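Local atomic coordinates of EccE5 (Mycobacterium xenopi RIVM700367, PDB entry 7B9F), a protein that is probably a component of the ESX-5 type VII secretion system, which exports proteins across the mycobacterial cell envelope. Residues Q111-A116 with L202-Q207; I160-V165 with V314-R319; Q97-H102 with L223-E228. One frame throughout, in Å; residues are numbered along the deposited sequence.

Interaction 1. Residues Q111-A116 with L202-Q207; sequences QGQLVA and LRMDPQ
Val115 and Leu202 lie opposite each other where strands 113-119 and 196-204 run antiparallel, at 159° between the short segment axes. Backbone bonds join two pairs. Val115 N donates to Leu202 O at 3.1 Å. Val115 O faces Leu202 N in return, but that distance is modelled too short to be trusted. Further along, Gln113 N reaches Met204 O in a weak bond of 3.3 Å. Between these pairs stand Leu114 and Arg203, a non-hydrogen-bonded pair. There Leu114 CA makes a CA-H...O contact with Leu202 O at 3.5 Å.

Side chains meet on both faces. Val115 CB and Leu202 CB are 4.2 Å apart, on the face that helix 219-234 covers through Leu223 and Thr227. Gln113 shares this face. Its chi2 (70°) bends CD back. The amide oxygen, Gln113 OE1, lies 3.2 Å from CG of the Pro206 ring. On the other face Leu114 and Arg203 lie side by side. Leu114 CD2 rests against the arginine shaft, 3.6 Å from Arg203 CG. The guanidinium goes on to a salt bridge with Asp161.

Just beyond the strand, Asp205 OD1 accepts from Gln207 N at 2.8 Å, closing an Asx turn. The arrangement is that of two neighbouring strands in an antiparallel sheet with a helix packed on one face.

Interaction 2. Residues I160-V165 with V314-R319; sequences IDIVSV and VRLRPR
Leu316 gathers the apolar side of this strand pair. Its CD1 meets Ile162 CD1 at 3.7 Å, and its CB lies 3.9 Å from Ile160 CB. The CG1 branch of Ile160 is anti to the carbonyl carbon (chi1 -58°), and the end of that side chain leads away from the contact. Val314 adds a looser touch to Ile162. Val325 of strand 322-331 packs against both Val314 and Leu316.

Beneath these side chains the backbones are joined in antiparallel register. Ile160 and Leu316 exchange two bonds, the one from Ile160 N to Leu316 O being 2.8 Å. Ile162 and Val314 exchange two more, with Ile162 N to Val314 O at 2.8 Å.

Asp161 and Arg315, the non-hydrogen-bonded pair between them, project to the other face. Their charged ends form a side-on, two-pronged salt bridge. Arg315 NE donates to Asp161 OD1 at 2.9 Å, and Arg315 NH2 donates to Asp161 OD2 at 2.9 Å. Both oxygens are met on their syn sides, and the carboxylate and guanidinium planes are only 9° apart. Asp161 OD2 also pairs with Arg203. With two arginine charges near it, this buried carboxylate probably stays ionised and may offset the repulsion between them.

Interaction 3. Residues Q97-H102 with L223-E228; sequences QRRFGH and LAAATE
Arg99 and Glu228 form a salt bridge that ties the loop between strands 96-97 and 105-109 to helix 219-234. The two side chains reach toward each other tip to tip. Arg99 CG is anti to the backbone N (chi1 -154°), and the chain bends further out, at chi3. Glu228 is extended beyond CG. One carboxylate oxygen takes both bonds. Arg99 NH1 donates to Glu228 OE1 at 2.6 Å, close to the guanidinium plane. This nitrogen comes from the syn side, but 34° out of the carboxylate plane. Arg99 NH2 adds a weak bond to the same OE1 at 2.9 Å. The guanidinium and carboxylate planes are turned 54° apart, unlike a flat two-to-two pairing.

The guanidinium is also flanked on its faces. Gly101 N lies 3.8 Å above one face, offset toward the rim. Ala225 CA lies over the opposite face, likewise offset. The guanidinium thus lies between Gly101 of its own loop and Ala225 of the helix. Gly101 CA itself comes to 3.6 Å from Glu228 OE1.

Gln97 CG touches Ala224 CB at 4.0 Å. The amide of Gln97 turns back on its own segment, and its NE2 donates to Arg98 O at 2.8 Å. Arg98 NH2 in turn donates to His102 O at 2.7 Å, a bond that links these two residues within the loop.

Chains of two other proteins pack here, one on Arg99, Ala225 and Glu228, the other on Gln97 and Phe100. Glu228 is buried, and the arginine would favour its charged form. The arrangement is that of an irregular loop fastened to a helix by an ion pair, at an interface with other proteins of the assembly.

In the fold
Interactions 1 and 2 share one antiparallel sheet. Strands 196-204 and 159-166 are neighbours in it, and the two centres are about 14 Å apart. They meet directly through the Arg203 to Asp161 salt bridge and through Leu202 packed on Ile160. Interaction 3 lies about 14 Å from interaction 1 and about 21 Å from interaction 2, centre to centre. Its helix 219-234 also covers the sheet at interaction 1, and so serves both. Along the chain, interaction 1 is nested within interaction 3, while interaction 2 crosses both. Distant parts of the sequence are thereby joined into one sheet-and-helix body. Other proteins of the assembly pack on interactions 1 and 3 but not on interaction 2.

Interaction 1. Residues Q111-A116 with L202-Q207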
ATOM      1  N   GLN A 111     -12.928 -31.810 -19.530  1.00136.22           N
ATOM      2  CA  GLN A 111     -12.167 -30.543 -19.529  1.00136.22           C
ATOM      3  C   GLN A 111     -13.063 -29.299 -19.370  1.00136.22           C
ATOM      4  O   GLN A 111     -12.780 -28.229 -19.911  1.00136.22           O
ATOM      5  CB  GLN A 111     -11.231 -30.441 -20.747  1.00136.22           C
ATOM      6  CG  GLN A 111     -11.829 -30.259 -22.137  1.00136.22           C
ATOM      7  CD  GLN A 111     -10.859 -29.613 -23.100  1.00136.22           C
ATOM      8  OE1 GLN A 111      -9.651 -29.609 -22.871  1.00136.22           O
ATOM      9  NE2 GLN A 111     -11.383 -29.059 -24.186  1.00136.22           N
ATOM     10  N   GLY A 112     -14.116 -29.418 -18.576  1.00133.59           N
ATOM     11  CA  GLY A 112     -15.126 -28.391 -18.406  1.00133.59           C
ATOM     12  C   GLY A 112     -16.429 -29.018 -17.976  1.00133.59           C
ATOM     13  O   GLY A 112     -16.714 -30.181 -18.259  1.00133.59           O
ATOM     14  N   GLN A 113     -17.246 -28.236 -17.277  1.00130.43           N
ATOM     15  CA  GLN A 113     -18.400 -28.787 -16.576  1.00130.43           C
ATOM     16  C   GLN A 113     -19.700 -28.544 -17.326  1.00130.43           C
ATOM     17  O   GLN A 113     -19.880 -27.510 -17.973  1.00130.43           O
ATOM     18  CB  GLN A 113     -18.550 -28.224 -15.165  1.00130.43           C
ATOM     19  CG  GLN A 113     -17.558 -28.705 -14.140  1.00130.43           C
ATOM     20  CD  GLN A 113     -16.190 -28.180 -14.399  1.00130.43           C
ATOM     21  OE1 GLN A 113     -15.957 -26.977 -14.413  1.00130.43           O
ATOM     22  NE2 GLN A 113     -15.254 -29.090 -14.571  1.00130.43           N
ATOM     23  N   LEU A 114     -20.605 -29.515 -17.214  1.00127.54           N
ATOM     24  CA  LEU A 114     -21.918 -29.497 -17.838  1.00127.54           C
ATOM     25  C   LEU A 114     -22.946 -29.830 -16.772  1.00127.54           C
ATOM     26  O   LEU A 114     -22.870 -30.896 -16.157  1.00127.54           O
ATOM     27  CB  LEU A 114     -21.982 -30.530 -18.964  1.00127.54           C
ATOM     28  CG  LEU A 114     -21.095 -30.313 -20.192  1.00127.54           C
ATOM     29  CD1 LEU A 114     -21.152 -31.493 -21.163  1.00127.54           C
ATOM     30  CD2 LEU A 114     -21.559 -29.065 -20.882  1.00127.54           C
ATOM     31  N   VAL A 115     -23.907 -28.936 -16.548  1.00123.74           N
ATOM     32  CA  VAL A 115     -24.949 -29.145 -15.549  1.00123.74           C
ATOM     33  C   VAL A 115     -26.281 -28.727 -16.147  1.00123.74           C
ATOM     34  O   VAL A 115     -26.390 -27.667 -16.764  1.00123.74           O
ATOM     35  CB  VAL A 115     -24.683 -28.343 -14.257  1.00123.74           C
ATOM     36  CG1 VAL A 115     -25.829 -28.489 -13.277  1.00123.74           C
ATOM     37  CG2 VAL A 115     -23.420 -28.796 -13.605  1.00123.74           C
ATOM     38  N   ALA A 116     -27.312 -29.541 -15.925  1.00122.58           N
ATOM     39  CA  ALA A 116     -28.635 -29.277 -16.466  1.00122.58           C
ATOM     40  C   ALA A 116     -29.623 -28.982 -15.349  1.00122.58           C
ATOM     41  O   ALA A 116     -29.519 -29.521 -14.244  1.00122.58           O
ATOM     42  CB  ALA A 116     -29.136 -30.453 -17.296  1.00122.58           C
ATOM     43  N   LEU A 202     -25.972 -25.745 -18.212  1.00124.74           N
ATOM     44  CA  LEU A 202     -25.046 -24.730 -17.739  1.00124.74           C
ATOM     45  C   LEU A 202     -23.637 -25.124 -18.153  1.00124.74           C
ATOM     46  O   LEU A 202     -23.246 -26.279 -17.975  1.00124.74           O
ATOM     47  CB  LEU A 202     -25.122 -24.634 -16.218  1.00124.74           C
ATOM     48  CG  LEU A 202     -26.430 -24.156 -15.583  1.00124.74           C
ATOM     49  CD1 LEU A 202     -26.356 -24.255 -14.084  1.00124.74           C
ATOM     50  CD2 LEU A 202     -26.825 -22.790 -15.997  1.00124.74           C
ATOM     51  N   ARG A 203     -22.870 -24.187 -18.690  1.00125.49           N
ATOM     52  CA  ARG A 203     -21.465 -24.438 -18.981  1.00125.49           C
ATOM     53  C   ARG A 203     -20.566 -23.476 -18.222  1.00125.49           C
ATOM     54  O   ARG A 203     -20.829 -22.273 -18.176  1.00125.49           O
ATOM     55  CB  ARG A 203     -21.182 -24.344 -20.478  1.00125.49           C
ATOM     56  CG  ARG A 203     -21.739 -25.497 -21.272  1.00125.49           C
ATOM     57  CD  ARG A 203     -21.272 -25.463 -22.718  1.00125.49           C
ATOM     58  NE  ARG A 203     -21.723 -26.636 -23.458  1.00125.49           N
ATOM     59  CZ  ARG A 203     -22.954 -26.815 -23.923  1.00125.49           C
ATOM     60  NH1 ARG A 203     -23.884 -25.888 -23.743  1.00125.49           N
ATOM     61  NH2 ARG A 203     -23.253 -27.926 -24.579  1.00125.49           N
ATOM     62  N   MET A 204     -19.498 -24.010 -17.628  1.00132.86           N
ATOM     63  CA  MET A 204     -18.528 -23.186 -16.921  1.00132.86           C
ATOM     64  C   MET A 204     -17.127 -23.725 -17.152  1.00132.86           C
ATOM     65  O   MET A 204     -16.913 -24.939 -17.126  1.00132.86           O
ATOM     66  CB  MET A 204     -18.809 -23.145 -15.414  1.00132.86           C
ATOM     67  CG  MET A 204     -17.852 -22.243 -14.646  1.00132.86           C
ATOM     68  SD  MET A 204     -18.158 -22.149 -12.880  1.00132.86           S
ATOM     69  CE  MET A 204     -17.607 -23.770 -12.374  1.00132.86           C
ATOM     70  N   ASP A 205     -16.172 -22.821 -17.360  1.00131.80           N
ATOM     71  CA  ASP A 205     -14.761 -23.171 -17.418  1.00131.80           C
ATOM     72  C   ASP A 205     -14.129 -22.664 -16.134  1.00131.80           C
ATOM     73  O   ASP A 205     -14.212 -21.460 -15.858  1.00131.80           O
ATOM     74  CB  ASP A 205     -14.091 -22.537 -18.642  1.00131.80           C
ATOM     75  CG  ASP A 205     -12.564 -22.718 -18.685  1.00131.80           C
ATOM     76  OD1 ASP A 205     -11.964 -23.451 -17.868  1.00131.80           O
ATOM     77  OD2 ASP A 205     -11.944 -22.092 -19.570  1.00131.80           O
ATOM     78  N   PRO A 206     -13.523 -23.528 -15.317  1.00126.92           N
ATOM     79  CA  PRO A 206     -12.866 -23.044 -14.096  1.00126.92           C
ATOM     80  C   PRO A 206     -11.728 -22.086 -14.361  1.00126.92           C
ATOM     81  O   PRO A 206     -11.451 -21.225 -13.521  1.00126.92           O
ATOM     82  CB  PRO A 206     -12.355 -24.333 -13.445  1.00126.92           C
ATOM     83  CG  PRO A 206     -13.235 -25.369 -13.947  1.00126.92           C
ATOM     84  CD  PRO A 206     -13.520 -24.993 -15.372  1.00126.92           C
ATOM     85  N   GLN A 207     -11.056 -22.211 -15.505  1.00128.82           N
ATOM     86  CA  GLN A 207      -9.907 -21.362 -15.782  1.00128.82           C
ATOM     87  C   GLN A 207     -10.296 -19.912 -16.010  1.00128.82           C
ATOM     88  O   GLN A 207      -9.443 -19.029 -15.890  1.00128.82           O
ATOM     89  CB  GLN A 207      -9.141 -21.894 -16.986  1.00128.82           C
ATOM     90  CG  GLN A 207      -8.619 -23.290 -16.766  1.00128.82           C
ATOM     91  CD  GLN A 207      -7.709 -23.371 -15.569  1.00128.82           C
ATOM     92  OE1 GLN A 207      -6.878 -22.496 -15.352  1.00128.82           O
ATOM     93  NE2 GLN A 207      -7.865 -24.421 -14.777  1.00128.82           N
TER

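Interaction 2. Residues I160-V165 with V314-R319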
ATOM      1  N   ILE A 160     -25.420 -20.430 -21.660  1.00124.68           N
ATOM      2  CA  ILE A 160     -26.696 -20.905 -21.150  1.00124.68           C
ATOM      3  C   ILE A 160     -27.466 -21.413 -22.354  1.00124.68           C
ATOM      4  O   ILE A 160     -27.727 -20.645 -23.287  1.00124.68           O
ATOM      5  CB  ILE A 160     -27.492 -19.791 -20.459  1.00124.68           C
ATOM      6  CG1 ILE A 160     -26.695 -19.187 -19.314  1.00124.68           C
ATOM      7  CG2 ILE A 160     -28.794 -20.349 -19.928  1.00124.68           C
ATOM      8  CD1 ILE A 160     -26.359 -20.131 -18.279  1.00124.68           C
ATOM      9  N   ASP A 161     -27.828 -22.684 -22.358  1.00124.89           N
ATOM     10  CA  ASP A 161     -28.595 -23.226 -23.468  1.00124.89           C
ATOM     11  C   ASP A 161     -29.987 -23.600 -22.989  1.00124.89           C
ATOM     12  O   ASP A 161     -30.136 -24.464 -22.122  1.00124.89           O
ATOM     13  CB  ASP A 161     -27.905 -24.436 -24.088  1.00124.89           C
ATOM     14  CG  ASP A 161     -26.605 -24.079 -24.770  1.00124.89           C
ATOM     15  OD1 ASP A 161     -26.409 -22.891 -25.080  1.00124.89           O
ATOM     16  OD2 ASP A 161     -25.780 -24.988 -25.000  1.00124.89           O
ATOM     17  N   ILE A 162     -30.999 -22.949 -23.551  1.00121.39           N
ATOM     18  CA  ILE A 162     -32.367 -23.410 -23.373  1.00121.39           C
ATOM     19  C   ILE A 162     -32.575 -24.582 -24.316  1.00121.39           C
ATOM     20  O   ILE A 162     -32.381 -24.450 -25.525  1.00121.39           O
ATOM     21  CB  ILE A 162     -33.380 -22.297 -23.667  1.00121.39           C
ATOM     22  CG1 ILE A 162     -33.281 -21.136 -22.674  1.00121.39           C
ATOM     23  CG2 ILE A 162     -34.781 -22.858 -23.644  1.00121.39           C
ATOM     24  CD1 ILE A 162     -32.337 -20.031 -23.084  1.00121.39           C
ATOM     25  N   VAL A 163     -32.946 -25.735 -23.778  1.00123.08           N
ATOM     26  CA  VAL A 163     -33.183 -26.924 -24.589  1.00123.08           C
ATOM     27  C   VAL A 163     -34.608 -27.389 -24.356  1.00123.08           C
ATOM     28  O   VAL A 163     -35.017 -27.595 -23.209  1.00123.08           O
ATOM     29  CB  VAL A 163     -32.191 -28.052 -24.264  1.00123.08           C
ATOM     30  CG1 VAL A 163     -32.473 -29.251 -25.135  1.00123.08           C
ATOM     31  CG2 VAL A 163     -30.773 -27.580 -24.479  1.00123.08           C
ATOM     32  N   SER A 164     -35.358 -27.553 -25.438  1.00127.12           N
ATOM     33  CA  SER A 164     -36.715 -28.073 -25.371  1.00127.12           C
ATOM     34  C   SER A 164     -36.903 -29.077 -26.492  1.00127.12           C
ATOM     35  O   SER A 164     -36.445 -28.845 -27.613  1.00127.12           O
ATOM     36  CB  SER A 164     -37.743 -26.951 -25.484  1.00127.12           C
ATOM     37  OG  SER A 164     -37.367 -26.034 -26.491  1.00127.12           O
ATOM     38  N   VAL A 165     -37.579 -30.182 -26.199  1.00130.88           N
ATOM     39  CA  VAL A 165     -37.707 -31.280 -27.143  1.00130.88           C
ATOM     40  C   VAL A 165     -39.181 -31.647 -27.253  1.00130.88           C
ATOM     41  O   VAL A 165     -39.965 -31.403 -26.332  1.00130.88           O
ATOM     42  CB  VAL A 165     -36.837 -32.484 -26.707  1.00130.88           C
ATOM     43  CG1 VAL A 165     -37.338 -33.074 -25.404  1.00130.88           C
ATOM     44  CG2 VAL A 165     -36.706 -33.536 -27.805  1.00130.88           C
ATOM     45  N   VAL A 314     -31.850 -22.655 -27.858  1.00120.62           N
ATOM     46  CA  VAL A 314     -31.430 -21.261 -27.909  1.00120.62           C
ATOM     47  C   VAL A 314     -30.237 -21.095 -26.984  1.00120.62           C
ATOM     48  O   VAL A 314     -30.301 -21.483 -25.814  1.00120.62           O
ATOM     49  CB  VAL A 314     -32.563 -20.310 -27.490  1.00120.62           C
ATOM     50  CG1 VAL A 314     -32.132 -18.895 -27.682  1.00120.62           C
ATOM     51  CG2 VAL A 314     -33.825 -20.585 -28.284  1.00120.62           C
ATOM     52  N   ARG A 315     -29.161 -20.514 -27.495  1.00123.84           N
ATOM     53  CA  ARG A 315     -27.930 -20.360 -26.735  1.00123.84           C
ATOM     54  C   ARG A 315     -27.741 -18.914 -26.307  1.00123.84           C
ATOM     55  O   ARG A 315     -27.872 -18.000 -27.124  1.00123.84           O
ATOM     56  CB  ARG A 315     -26.727 -20.824 -27.552  1.00123.84           C
ATOM     57  CG  ARG A 315     -25.394 -20.477 -26.929  1.00123.84           C
ATOM     58  CD  ARG A 315     -24.294 -21.309 -27.535  1.00123.84           C
ATOM     59  NE  ARG A 315     -24.410 -22.695 -27.104  1.00123.84           N
ATOM     60  CZ  ARG A 315     -23.554 -23.652 -27.437  1.00123.84           C
ATOM     61  NH1 ARG A 315     -22.519 -23.371 -28.214  1.00123.84           N
ATOM     62  NH2 ARG A 315     -23.737 -24.888 -26.998  1.00123.84           N
ATOM     63  N   LEU A 316     -27.435 -18.715 -25.031  1.00124.65           N
ATOM     64  CA  LEU A 316     -27.099 -17.410 -24.484  1.00124.65           C
ATOM     65  C   LEU A 316     -25.624 -17.391 -24.117  1.00124.65           C
ATOM     66  O   LEU A 316     -25.148 -18.283 -23.412  1.00124.65           O
ATOM     67  CB  LEU A 316     -27.944 -17.105 -23.254  1.00124.65           C
ATOM     68  CG  LEU A 316     -29.450 -17.254 -23.419  1.00124.65           C
ATOM     69  CD1 LEU A 316     -30.104 -17.270 -22.062  1.00124.65           C
ATOM     70  CD2 LEU A 316     -29.993 -16.126 -24.252  1.00124.65           C
ATOM     71  N   ARG A 317     -24.907 -16.381 -24.587  1.00130.80           N
ATOM     72  CA  ARG A 317     -23.490 -16.242 -24.304  1.00130.80           C
ATOM     73  C   ARG A 317     -23.189 -14.820 -23.864  1.00130.80           C
ATOM     74  O   ARG A 317     -23.831 -13.879 -24.334  1.00130.80           O
ATOM     75  CB  ARG A 317     -22.650 -16.565 -25.544  1.00130.80           C
ATOM     76  CG  ARG A 317     -22.642 -18.017 -25.941  1.00130.80           C
ATOM     77  CD  ARG A 317     -21.403 -18.326 -26.746  1.00130.80           C
ATOM     78  NE  ARG A 317     -20.210 -18.314 -25.912  1.00130.80           N
ATOM     79  CZ  ARG A 317     -19.118 -17.613 -26.186  1.00130.80           C
ATOM     80  NH1 ARG A 317     -19.074 -16.859 -27.275  1.00130.80           N
ATOM     81  NH2 ARG A 317     -18.073 -17.658 -25.371  1.00130.80           N
ATOM     82  N   PRO A 318     -22.220 -14.629 -22.973  1.00130.52           N
ATOM     83  CA  PRO A 318     -21.738 -13.273 -22.709  1.00130.52           C
ATOM     84  C   PRO A 318     -20.964 -12.757 -23.904  1.00130.52           C
ATOM     85  O   PRO A 318     -20.256 -13.506 -24.576  1.00130.52           O
ATOM     86  CB  PRO A 318     -20.837 -13.440 -21.488  1.00130.52           C
ATOM     87  CG  PRO A 318     -20.388 -14.834 -21.544  1.00130.52           C
ATOM     88  CD  PRO A 318     -21.439 -15.638 -22.246  1.00130.52           C
ATOM     89  N   ARG A 319     -21.103 -11.463 -24.170  1.00138.35           N
ATOM     90  CA  ARG A 319     -20.504 -10.901 -25.373  1.00138.35           C
ATOM     91  C   ARG A 319     -20.318  -9.409 -25.145  1.00138.35           C
ATOM     92  O   ARG A 319     -21.309  -8.678 -25.044  1.00138.35           O
ATOM     93  CB  ARG A 319     -21.391 -11.168 -26.582  1.00138.35           C
ATOM     94  CG  ARG A 319     -20.770 -10.837 -27.925  1.00138.35           C
ATOM     95  CD  ARG A 319     -19.633 -11.790 -28.275  1.00138.35           C
ATOM     96  NE  ARG A 319     -18.318 -11.259 -27.935  1.00138.35           N
ATOM     97  CZ  ARG A 319     -17.254 -12.015 -27.682  1.00138.35           C
ATOM     98  NH1 ARG A 319     -17.353 -13.337 -27.733  1.00138.35           N
ATOM     99  NH2 ARG A 319     -16.091 -11.450 -27.382  1.00138.35           N
TER

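Interaction 3. Residues Q97-H102 with L223-E228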
ATOM      1  N   GLN A  97     -22.956 -33.730  -5.820  1.00130.65           N
ATOM      2  CA  GLN A  97     -22.428 -32.755  -4.884  1.00130.65           C
ATOM      3  C   GLN A  97     -23.500 -32.363  -3.878  1.00130.65           C
ATOM      4  O   GLN A  97     -24.678 -32.242  -4.215  1.00130.65           O
ATOM      5  CB  GLN A  97     -21.896 -31.525  -5.629  1.00130.65           C
ATOM      6  CG  GLN A  97     -21.246 -30.486  -4.744  1.00130.65           C
ATOM      7  CD  GLN A  97     -19.974 -30.991  -4.120  1.00130.65           C
ATOM      8  OE1 GLN A  97     -19.122 -31.554  -4.796  1.00130.65           O
ATOM      9  NE2 GLN A  97     -19.837 -30.795  -2.818  1.00130.65           N
ATOM     10  N   ARG A  98     -23.070 -32.177  -2.631  1.00134.71           N
ATOM     11  CA  ARG A  98     -23.913 -31.650  -1.571  1.00134.71           C
ATOM     12  C   ARG A  98     -23.103 -30.626  -0.786  1.00134.71           C
ATOM     13  O   ARG A  98     -21.872 -30.618  -0.831  1.00134.71           O
ATOM     14  CB  ARG A  98     -24.435 -32.765  -0.665  1.00134.71           C
ATOM     15  CG  ARG A  98     -25.752 -32.432  -0.011  1.00134.71           C
ATOM     16  CD  ARG A  98     -26.870 -32.499  -1.027  1.00134.71           C
ATOM     17  NE  ARG A  98     -28.150 -32.086  -0.465  1.00134.71           N
ATOM     18  CZ  ARG A  98     -28.980 -32.904   0.173  1.00134.71           C
ATOM     19  NH1 ARG A  98     -28.663 -34.182   0.327  1.00134.71           N
ATOM     20  NH2 ARG A  98     -30.128 -32.446   0.653  1.00134.71           N
ATOM     21  N   ARG A  99     -23.802 -29.756  -0.066  1.00131.80           N
ATOM     22  CA  ARG A  99     -23.194 -28.525   0.422  1.00131.80           C
ATOM     23  C   ARG A  99     -24.017 -28.044   1.621  1.00131.80           C
ATOM     24  O   ARG A  99     -24.757 -28.827   2.226  1.00131.80           O
ATOM     25  CB  ARG A  99     -23.129 -27.509  -0.731  1.00131.80           C
ATOM     26  CG  ARG A  99     -22.038 -26.453  -0.647  1.00131.80           C
ATOM     27  CD  ARG A  99     -22.153 -25.403  -1.757  1.00131.80           C
ATOM     28  NE  ARG A  99     -23.350 -24.570  -1.638  1.00131.80           N
ATOM     29  CZ  ARG A  99     -24.494 -24.782  -2.280  1.00131.80           C
ATOM     30  NH1 ARG A  99     -25.516 -23.965  -2.092  1.00131.80           N
ATOM     31  NH2 ARG A  99     -24.610 -25.802  -3.116  1.00131.80           N
ATOM     32  N   PHE A 100     -23.874 -26.760   1.980  1.00127.59           N
ATOM     33  CA  PHE A 100     -24.870 -26.088   2.815  1.00127.59           C
ATOM     34  C   PHE A 100     -26.252 -26.090   2.179  1.00127.59           C
ATOM     35  O   PHE A 100     -27.247 -25.907   2.885  1.00127.59           O
ATOM     36  CB  PHE A 100     -24.504 -24.621   3.060  1.00127.59           C
ATOM     37  CG  PHE A 100     -23.462 -24.390   4.112  1.00127.59           C
ATOM     38  CD1 PHE A 100     -22.739 -25.431   4.660  1.00127.59           C
ATOM     39  CD2 PHE A 100     -23.221 -23.104   4.563  1.00127.59           C
ATOM     40  CE1 PHE A 100     -21.784 -25.186   5.631  1.00127.59           C
ATOM     41  CE2 PHE A 100     -22.277 -22.854   5.529  1.00127.59           C
ATOM     42  CZ  PHE A 100     -21.557 -23.895   6.065  1.00127.59           C
ATOM     43  N   GLY A 101     -26.335 -26.276   0.867  1.00131.44           N
ATOM     44  CA  GLY A 101     -27.557 -26.073   0.129  1.00131.44           C
ATOM     45  C   GLY A 101     -28.566 -27.188   0.306  1.00131.44           C
ATOM     46  O   GLY A 101     -28.447 -28.072   1.154  1.00131.44           O
ATOM     47  N   HIS A 102     -29.590 -27.124  -0.536  1.00135.94           N
ATOM     48  CA  HIS A 102     -30.832 -27.855  -0.358  1.00135.94           C
ATOM     49  C   HIS A 102     -30.804 -29.192  -1.095  1.00135.94           C
ATOM     50  O   HIS A 102     -31.182 -30.218  -0.523  1.00135.94           O
ATOM     51  CB  HIS A 102     -31.979 -26.949  -0.838  1.00135.94           C
ATOM     52  CG  HIS A 102     -33.333 -27.589  -0.901  1.00135.94           C
ATOM     53  ND1 HIS A 102     -34.402 -26.960  -1.504  1.00135.94           N
ATOM     54  CD2 HIS A 102     -33.832 -28.720  -0.348  1.00135.94           C
ATOM     55  CE1 HIS A 102     -35.479 -27.713  -1.386  1.00135.94           C
ATOM     56  NE2 HIS A 102     -35.160 -28.788  -0.689  1.00135.94           N
ATOM     57  N   LEU A 223     -20.106 -24.513  -9.124  1.00127.11           N
ATOM     58  CA  LEU A 223     -21.180 -24.608 -10.101  1.00127.11           C
ATOM     59  C   LEU A 223     -22.426 -25.229  -9.494  1.00127.11           C
ATOM     60  O   LEU A 223     -23.534 -24.958  -9.960  1.00127.11           O
ATOM     61  CB  LEU A 223     -20.709 -25.384 -11.325  1.00127.11           C
ATOM     62  CG  LEU A 223     -21.682 -25.475 -12.492  1.00127.11           C
ATOM     63  CD1 LEU A 223     -22.100 -24.090 -12.915  1.00127.11           C
ATOM     64  CD2 LEU A 223     -20.987 -26.125 -13.630  1.00127.11           C
ATOM     65  N   ALA A 224     -22.272 -26.025  -8.438  1.00126.89           N
ATOM     66  CA  ALA A 224     -23.436 -26.464  -7.679  1.00126.89           C
ATOM     67  C   ALA A 224     -24.173 -25.273  -7.084  1.00126.89           C
ATOM     68  O   ALA A 224     -25.406 -25.201  -7.133  1.00126.89           O
ATOM     69  CB  ALA A 224     -23.010 -27.438  -6.584  1.00126.89           C
ATOM     70  N   ALA A 225     -23.425 -24.319  -6.527  1.00126.58           N
ATOM     71  CA  ALA A 225     -24.039 -23.119  -5.974  1.00126.58           C
ATOM     72  C   ALA A 225     -24.722 -22.294  -7.055  1.00126.58           C
ATOM     73  O   ALA A 225     -25.838 -21.802  -6.852  1.00126.58           O
ATOM     74  CB  ALA A 225     -22.991 -22.284  -5.245  1.00126.58           C
ATOM     75  N   ALA A 226     -24.074 -22.139  -8.213  1.00126.18           N
ATOM     76  CA  ALA A 226     -24.691 -21.378  -9.300  1.00126.18           C
ATOM     77  C   ALA A 226     -25.950 -22.065  -9.820  1.00126.18           C
ATOM     78  O   ALA A 226     -26.955 -21.403 -10.126  1.00126.18           O
ATOM     79  CB  ALA A 226     -23.689 -21.174 -10.431  1.00126.18           C
ATOM     80  N   THR A 227     -25.921 -23.395  -9.902  1.00127.78           N
ATOM     81  CA  THR A 227     -27.080 -24.157 -10.339  1.00127.78           C
ATOM     82  C   THR A 227     -28.234 -23.991  -9.369  1.00127.78           C
ATOM     83  O   THR A 227     -29.382 -23.805  -9.782  1.00127.78           O
ATOM     84  CB  THR A 227     -26.708 -25.630 -10.455  1.00127.78           C
ATOM     85  OG1 THR A 227     -25.633 -25.784 -11.383  1.00127.78           O
ATOM     86  CG2 THR A 227     -27.882 -26.436 -10.930  1.00127.78           C
ATOM     87  N   GLU A 228     -27.947 -24.059  -8.070  1.00131.73           N
ATOM     88  CA  GLU A 228     -29.006 -23.888  -7.084  1.00131.73           C
ATOM     89  C   GLU A 228     -29.560 -22.471  -7.109  1.00131.73           C
ATOM     90  O   GLU A 228     -30.762 -22.274  -6.903  1.00131.73           O
ATOM     91  CB  GLU A 228     -28.503 -24.249  -5.690  1.00131.73           C
ATOM     92  CG  GLU A 228     -28.184 -25.719  -5.523  1.00131.73           C
ATOM     93  CD  GLU A 228     -27.671 -26.046  -4.139  1.00131.73           C
ATOM     94  OE1 GLU A 228     -27.447 -25.107  -3.350  1.00131.73           O
ATOM     95  OE2 GLU A 228     -27.475 -27.241  -3.841  1.00131.73           O
TER